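Local coordinates for protein nitric oxide dioxygenase (Rhodothermus marinus DSM 4252, PDB 6WK3) that binds heme, is probably a globin-type nitric oxide dioxygenase, and in this engineered form serves as a carbene transferase, at residues I28-R39 and V98-V109. The protein carries 1 engineered substitution. Numbering follows the deposited sequence.
With HEM (protoporphyrin IX containing Fe), chain E.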
loop_
_atom_site.group_PDB
_atom_site.type_symbol
_atom_site.label_atom_id
_atom_site.label_comp_id
_atom_site.label_asym_id
_atom_site.label_seq_id
_atom_site.Cartn_x
_atom_site.Cartn_y
_atom_site.Cartn_z
ATOM N N ILE A 28 -12.062 18.117 -8.619
ATOM C CA ILE A 28 -11.094 18.733 -7.716
ATOM C C ILE A 28 -9.857 17.854 -7.586
ATOM O O ILE A 28 -8.721 18.340 -7.652
ATOM C CB ILE A 28 -11.742 19.009 -6.345
ATOM C CG1 ILE A 28 -12.765 20.146 -6.450
ATOM C CG2 ILE A 28 -10.673 19.320 -5.306
ATOM C CD1 ILE A 28 -13.719 20.248 -5.245
ATOM N N SER A 29 -10.056 16.547 -7.425
ATOM C CA SER A 29 -8.926 15.642 -7.248
ATOM C C SER A 29 -8.079 15.559 -8.520
ATOM O O SER A 29 -6.846 15.639 -8.458
ATOM C CB SER A 29 -9.440 14.264 -6.814
ATOM O OG SER A 29 -8.533 13.225 -7.143
ATOM N N ALA A 30 -8.723 15.435 -9.686
ATOM C CA ALA A 30 -7.973 15.353 -10.941
ATOM C C ALA A 30 -7.221 16.650 -11.226
ATOM O O ALA A 30 -6.047 16.626 -11.620
ATOM C CB ALA A 30 -8.911 15.019 -12.102
ATOM N N THR A 31 -7.894 17.791 -11.053
ATOM C CA THR A 31 -7.235 19.080 -11.237
ATOM C C THR A 31 -6.085 19.248 -10.259
ATOM O O THR A 31 -5.033 19.795 -10.606
ATOM C CB THR A 31 -8.249 20.206 -11.067
ATOM O OG1 THR A 31 -9.252 20.096 -12.085
ATOM C CG2 THR A 31 -7.576 21.567 -11.145
ATOM N N MET A 32 -6.267 18.778 -9.028
ATOM C CA MET A 32 -5.199 18.853 -8.041
ATOM C C MET A 32 -3.965 18.095 -8.513
ATOM O O MET A 32 -2.841 18.605 -8.428
ATOM C CB MET A 32 -5.697 18.307 -6.705
ATOM C CG MET A 32 -4.794 18.628 -5.544
ATOM S SD MET A 32 -4.427 17.176 -4.557
ATOM C CE MET A 32 -3.202 16.391 -5.603
ATOM N N TYR A 33 -4.156 16.876 -9.026
ATOM C CA TYR A 33 -3.017 16.065 -9.444
ATOM C C TYR A 33 -2.313 16.662 -10.659
ATOM O O TYR A 33 -1.085 16.568 -10.775
ATOM C CB TYR A 33 -3.457 14.630 -9.742
ATOM C CG TYR A 33 -2.358 13.795 -10.373
ATOM C CD1 TYR A 33 -1.289 13.330 -9.614
ATOM C CD2 TYR A 33 -2.375 13.493 -11.732
ATOM C CE1 TYR A 33 -0.278 12.579 -10.182
ATOM C CE2 TYR A 33 -1.363 12.745 -12.311
ATOM C CZ TYR A 33 -0.319 12.290 -11.530
ATOM O OH TYR A 33 0.689 11.542 -12.094
ATOM N N ARG A 34 -3.067 17.270 -11.582
ATOM C CA ARG A 34 -2.436 17.877 -12.754
ATOM C C ARG A 34 -1.596 19.082 -12.365
ATOM O O ARG A 34 -0.496 19.275 -12.893
ATOM C CB ARG A 34 -3.490 18.267 -13.788
ATOM C CG ARG A 34 -4.170 17.056 -14.394
ATOM C CD ARG A 34 -5.260 17.417 -15.382
ATOM N NE ARG A 34 -5.999 16.216 -15.755
ATOM C CZ ARG A 34 -7.304 16.042 -15.577
ATOM N NH1 ARG A 34 -8.046 17.009 -15.046
ATOM N NH2 ARG A 34 -7.868 14.901 -15.945
ATOM N N LEU A 35 -2.091 19.898 -11.435
ATOM C CA LEU A 35 -1.291 21.008 -10.931
ATOM C C LEU A 35 -0.041 20.503 -10.224
ATOM O O LEU A 35 1.023 21.124 -10.311
ATOM C CB LEU A 35 -2.134 21.871 -9.995
ATOM C CG LEU A 35 -3.356 22.529 -10.636
ATOM C CD1 LEU A 35 -4.112 23.365 -9.609
ATOM C CD2 LEU A 35 -2.947 23.379 -11.822
ATOM N N LEU A 36 -0.146 19.374 -9.520
ATOM C CA LEU A 36 1.026 18.799 -8.867
ATOM C C LEU A 36 1.998 18.223 -9.892
ATOM O O LEU A 36 3.219 18.357 -9.744
ATOM C CB LEU A 36 0.587 17.730 -7.862
ATOM C CG LEU A 36 1.646 17.055 -6.989
ATOM C CD1 LEU A 36 2.049 17.948 -5.835
ATOM C CD2 LEU A 36 1.142 15.708 -6.479
ATOM N N PHE A 37 1.468 17.581 -10.939
ATOM C CA PHE A 37 2.305 17.046 -12.011
ATOM C C PHE A 37 3.154 18.141 -12.648
ATOM O O PHE A 37 4.346 17.941 -12.909
ATOM C CB PHE A 37 1.412 16.367 -13.058
ATOM C CG PHE A 37 2.156 15.545 -14.088
ATOM C CD1 PHE A 37 2.868 16.152 -15.115
ATOM C CD2 PHE A 37 2.103 14.157 -14.053
ATOM C CE1 PHE A 37 3.538 15.390 -16.070
ATOM C CE2 PHE A 37 2.765 13.389 -15.010
ATOM C CZ PHE A 37 3.484 14.007 -16.016
ATOM N N GLU A 38 2.566 19.313 -12.890
ATOM C CA GLU A 38 3.264 20.357 -13.626
ATOM C C GLU A 38 4.046 21.321 -12.740
ATOM O O GLU A 38 4.986 21.956 -13.229
ATOM C CB GLU A 38 2.273 21.135 -14.501
ATOM C CG GLU A 38 1.401 22.127 -13.774
ATOM C CD GLU A 38 0.232 22.612 -14.625
ATOM O OE1 GLU A 38 -0.363 21.787 -15.356
ATOM O OE2 GLU A 38 -0.094 23.818 -14.557
ATOM N N ARG A 39 3.710 21.444 -11.460
ATOM C CA ARG A 39 4.449 22.376 -10.616
ATOM C C ARG A 39 5.608 21.724 -9.877
ATOM O O ARG A 39 6.598 22.402 -9.577
ATOM C CB ARG A 39 3.511 23.038 -9.610
ATOM C CG ARG A 39 2.511 23.978 -10.242
ATOM C CD ARG A 39 1.566 24.543 -9.199
ATOM N NE ARG A 39 0.400 25.170 -9.811
ATOM C CZ ARG A 39 -0.538 25.820 -9.132
ATOM N NH1 ARG A 39 -0.451 25.929 -7.811
ATOM N NH2 ARG A 39 -1.562 26.361 -9.774
ATOM N N VAL A 98 0.952 19.666 -1.840
ATOM C CA VAL A 98 -0.357 19.152 -2.220
ATOM C C VAL A 98 -1.463 20.077 -1.730
ATOM O O VAL A 98 -2.507 20.204 -2.382
ATOM C CB VAL A 98 -0.532 17.710 -1.708
ATOM C CG1 VAL A 98 -1.986 17.264 -1.806
ATOM C CG2 VAL A 98 0.357 16.780 -2.502
ATOM N N TRP A 99 -1.259 20.763 -0.604
ATOM C CA TRP A 99 -2.251 21.752 -0.194
ATOM C C TRP A 99 -2.304 22.905 -1.184
ATOM O O TRP A 99 -3.388 23.364 -1.564
ATOM C CB TRP A 99 -1.972 22.296 1.206
ATOM C CG TRP A 99 -2.723 23.573 1.385
ATOM C CD1 TRP A 99 -2.199 24.824 1.555
ATOM C CD2 TRP A 99 -4.147 23.737 1.341
ATOM N NE1 TRP A 99 -3.210 25.749 1.640
ATOM C CE2 TRP A 99 -4.414 25.109 1.509
ATOM C CE3 TRP A 99 -5.220 22.854 1.177
ATOM C CZ2 TRP A 99 -5.710 25.618 1.519
ATOM C CZ3 TRP A 99 -6.504 23.363 1.196
ATOM C CH2 TRP A 99 -6.739 24.732 1.364
ATOM N N GLU A 100 -1.135 23.404 -1.592
ATOM C CA GLU A 100 -1.077 24.472 -2.586
ATOM C C GLU A 100 -1.886 24.108 -3.827
ATOM O O GLU A 100 -2.723 24.891 -4.293
ATOM C CB GLU A 100 0.384 24.754 -2.952
ATOM C CG GLU A 100 0.568 25.822 -4.012
ATOM C CD GLU A 100 1.875 25.669 -4.771
ATOM O OE1 GLU A 100 1.846 25.697 -6.022
ATOM O OE2 GLU A 100 2.931 25.520 -4.116
ATOM N N CYS A 101 -1.670 22.899 -4.351
ATOM C CA CYS A 101 -2.394 22.453 -5.538
ATOM C C CYS A 101 -3.865 22.190 -5.248
ATOM O O CYS A 101 -4.712 22.397 -6.127
ATOM C CB CYS A 101 -1.730 21.200 -6.110
ATOM S SG CYS A 101 0.030 21.429 -6.497
ATOM N N LEU A 102 -4.188 21.734 -4.035
ATOM C CA LEU A 102 -5.583 21.490 -3.679
ATOM C C LEU A 102 -6.346 22.797 -3.497
ATOM O O LEU A 102 -7.523 22.894 -3.869
ATOM C CB LEU A 102 -5.653 20.641 -2.409
ATOM C CG LEU A 102 -7.025 20.404 -1.772
ATOM C CD1 LEU A 102 -7.967 19.719 -2.747
ATOM C CD2 LEU A 102 -6.885 19.589 -0.488
ATOM N N ARG A 103 -5.698 23.810 -2.919
ATOM C CA ARG A 103 -6.332 25.119 -2.791
ATOM C C ARG A 103 -6.721 25.667 -4.157
ATOM O O ARG A 103 -7.858 26.104 -4.365
ATOM C CB ARG A 103 -5.397 26.092 -2.070
ATOM C CG ARG A 103 -6.075 27.378 -1.621
ATOM C CD ARG A 103 -5.203 28.603 -1.855
ATOM N NE ARG A 103 -3.838 28.442 -1.363
ATOM C CZ ARG A 103 -2.755 28.533 -2.129
ATOM N NH1 ARG A 103 -2.882 28.778 -3.426
ATOM N NH2 ARG A 103 -1.546 28.374 -1.604
ATOM N N ASP A 104 -5.786 25.635 -5.108
ATOM C CA ASP A 104 -6.064 26.174 -6.433
ATOM C C ASP A 104 -7.019 25.280 -7.220
ATOM O O ASP A 104 -7.749 25.776 -8.087
ATOM C CB ASP A 104 -4.752 26.390 -7.191
ATOM C CG ASP A 104 -3.851 27.424 -6.513
ATOM O OD1 ASP A 104 -4.379 28.302 -5.792
ATOM O OD2 ASP A 104 -2.617 27.358 -6.693
ATOM N N ALA A 105 -7.038 23.975 -6.938
ATOM C CA ALA A 105 -8.057 23.118 -7.537
ATOM C C ALA A 105 -9.448 23.524 -7.072
ATOM O O ALA A 105 -10.394 23.556 -7.867
ATOM C CB ALA A 105 -7.786 21.654 -7.200
ATOM N N ILE A 106 -9.592 23.845 -5.784
ATOM C CA ILE A 106 -10.882 24.297 -5.270
ATOM C C ILE A 106 -11.246 25.657 -5.856
ATOM O O ILE A 106 -12.393 25.883 -6.258
ATOM C CB ILE A 106 -10.860 24.318 -3.728
ATOM C CG1 ILE A 106 -10.786 22.890 -3.181
ATOM C CG2 ILE A 106 -12.094 25.023 -3.182
ATOM C CD1 ILE A 106 -10.607 22.806 -1.668
ATOM N N LYS A 107 -10.274 26.577 -5.931
ATOM C CA LYS A 107 -10.523 27.889 -6.528
ATOM C C LYS A 107 -11.012 27.765 -7.965
ATOM O O LYS A 107 -11.889 28.519 -8.402
ATOM C CB LYS A 107 -9.253 28.738 -6.485
ATOM C CG LYS A 107 -9.003 29.442 -5.167
ATOM C CD LYS A 107 -7.736 30.285 -5.232
ATOM C CE LYS A 107 -7.266 30.667 -3.840
ATOM N NZ LYS A 107 -5.935 31.327 -3.823
ATOM N N GLU A 108 -10.459 26.816 -8.714
ATOM C CA GLU A 108 -10.804 26.683 -10.124
ATOM C C GLU A 108 -12.165 26.023 -10.308
ATOM O O GLU A 108 -13.002 26.514 -11.075
ATOM C CB GLU A 108 -9.715 25.887 -10.838
ATOM C CG GLU A 108 -9.713 26.007 -12.342
ATOM C CD GLU A 108 -8.660 25.115 -12.965
ATOM O OE1 GLU A 108 -8.989 23.955 -13.307
ATOM O OE2 GLU A 108 -7.499 25.569 -13.091
ATOM N N VAL A 109 -12.410 24.918 -9.603
ATOM C CA VAL A 109 -13.609 24.131 -9.871
ATOM C C VAL A 109 -14.851 24.833 -9.337
ATOM O O VAL A 109 -15.873 24.918 -10.026
ATOM C CB VAL A 109 -13.461 22.713 -9.293
ATOM C CG1 VAL A 109 -14.789 21.977 -9.356
ATOM C CG2 VAL A 109 -12.387 21.943 -10.064
HETATM C CHA HEM E . -2.468 7.675 -2.046
HETATM C CHB HEM E . -5.206 10.910 0.343
HETATM C CHC HEM E . -1.237 13.644 0.790
HETATM C CHD HEM E . 0.823 11.146 -2.835
HETATM C C1A HEM E . -3.532 8.267 -1.393
HETATM C C2A HEM E . -4.829 7.675 -1.149
HETATM C C3A HEM E . -5.584 8.564 -0.498
HETATM C C4A HEM E . -4.797 9.758 -0.293
HETATM C CMA HEM E . -7.042 8.357 -0.041
HETATM C CAA HEM E . -5.266 6.260 -1.568
HETATM C CBA HEM E . -4.924 5.301 -0.434
HETATM C CGA HEM E . -5.510 3.945 -0.726
HETATM O O1A HEM E . -4.779 3.079 -1.265
HETATM O O2A HEM E . -6.710 3.726 -0.420
HETATM C C1B HEM E . -4.361 11.926 0.734
HETATM C C2B HEM E . -4.681 13.038 1.606
HETATM C C3B HEM E . -3.580 13.804 1.718
HETATM C C4B HEM E . -2.529 13.186 0.932
HETATM C CMB HEM E . -6.073 13.256 2.236
HETATM C CAB HEM E . -3.359 15.096 2.541
HETATM C CBB HEM E . -4.115 15.446 3.583
HETATM C C1C HEM E . -0.334 13.238 -0.173
HETATM C C2C HEM E . 0.950 13.840 -0.441
HETATM C C3C HEM E . 1.524 13.177 -1.448
HETATM C C4C HEM E . 0.635 12.097 -1.850
HETATM C CMC HEM E . 1.542 15.059 0.299
HETATM C CAC HEM E . 2.914 13.534 -2.019
HETATM C CBC HEM E . 3.221 13.263 -3.286
HETATM C C1D HEM E . 0.197 9.913 -2.870
HETATM C C2D HEM E . 0.640 8.695 -3.524
HETATM C C3D HEM E . -0.285 7.744 -3.302
HETATM C C4D HEM E . -1.335 8.319 -2.497
HETATM C CMD HEM E . 1.946 8.551 -4.336
HETATM C CAD HEM E . -0.299 6.276 -3.782
HETATM C CBD HEM E . 0.704 5.453 -2.984
HETATM C CGD HEM E . 0.394 3.980 -3.093
HETATM O O1D HEM E . -0.790 3.617 -3.335
HETATM O O2D HEM E . 1.340 3.166 -2.917
HETATM N NA HEM E . -3.552 9.538 -0.856
HETATM N NB HEM E . -3.043 12.050 0.349
HETATM N NC HEM E . -0.487 12.182 -1.051
HETATM N ND HEM E . -1.006 9.635 -2.262
HETATM FE FE HEM E . -2.061 10.905 -1.049
#
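M32 and C101 interlock where helices 18-39 and 94-110 of this globin fold cross, their local axes 8.2 Å apart at closest approach. The packing is knobs-into-holes: M32 fills the hollow among V98, C101, L102 and A105, while C101 sits among M32, L35, L36 and R39. M32 holds CG trans to the backbone N (chi1 -167°), which lays that carbon against the backbone of L102; bends at chi2 and chi3 then carry SD to 3.7 Å from V98 CG1. The other methyl of V98, CG2, reaches the heme, 3.5 Å from CMC, so one residue joins the helix crossing to the heme pocket. A third knob, I28, enters between L102, A105, I106 and V109, its CG2 3.7 Å from L102 CD1.

Toward the C-terminal end of 28-39, R39 NH1 serves two carboxylates, bonding E100 OE1 at 2.9 Å and D104 OD2 at 2.8 Å. A leucine in its place would probably leave E100 OE1 and D104 OD2 without the cation they share across the helices. Second-shell groups probably help hold the acids: Y40 OH bonds E100 OE2, and R103 NH1 makes a weak, bent bond to D104 OD1 within a salt bridge. The R39 NH1 to D104 OD2 bond is nearly straight (169°), lies in the guanidinium plane and uses the anti lone pair.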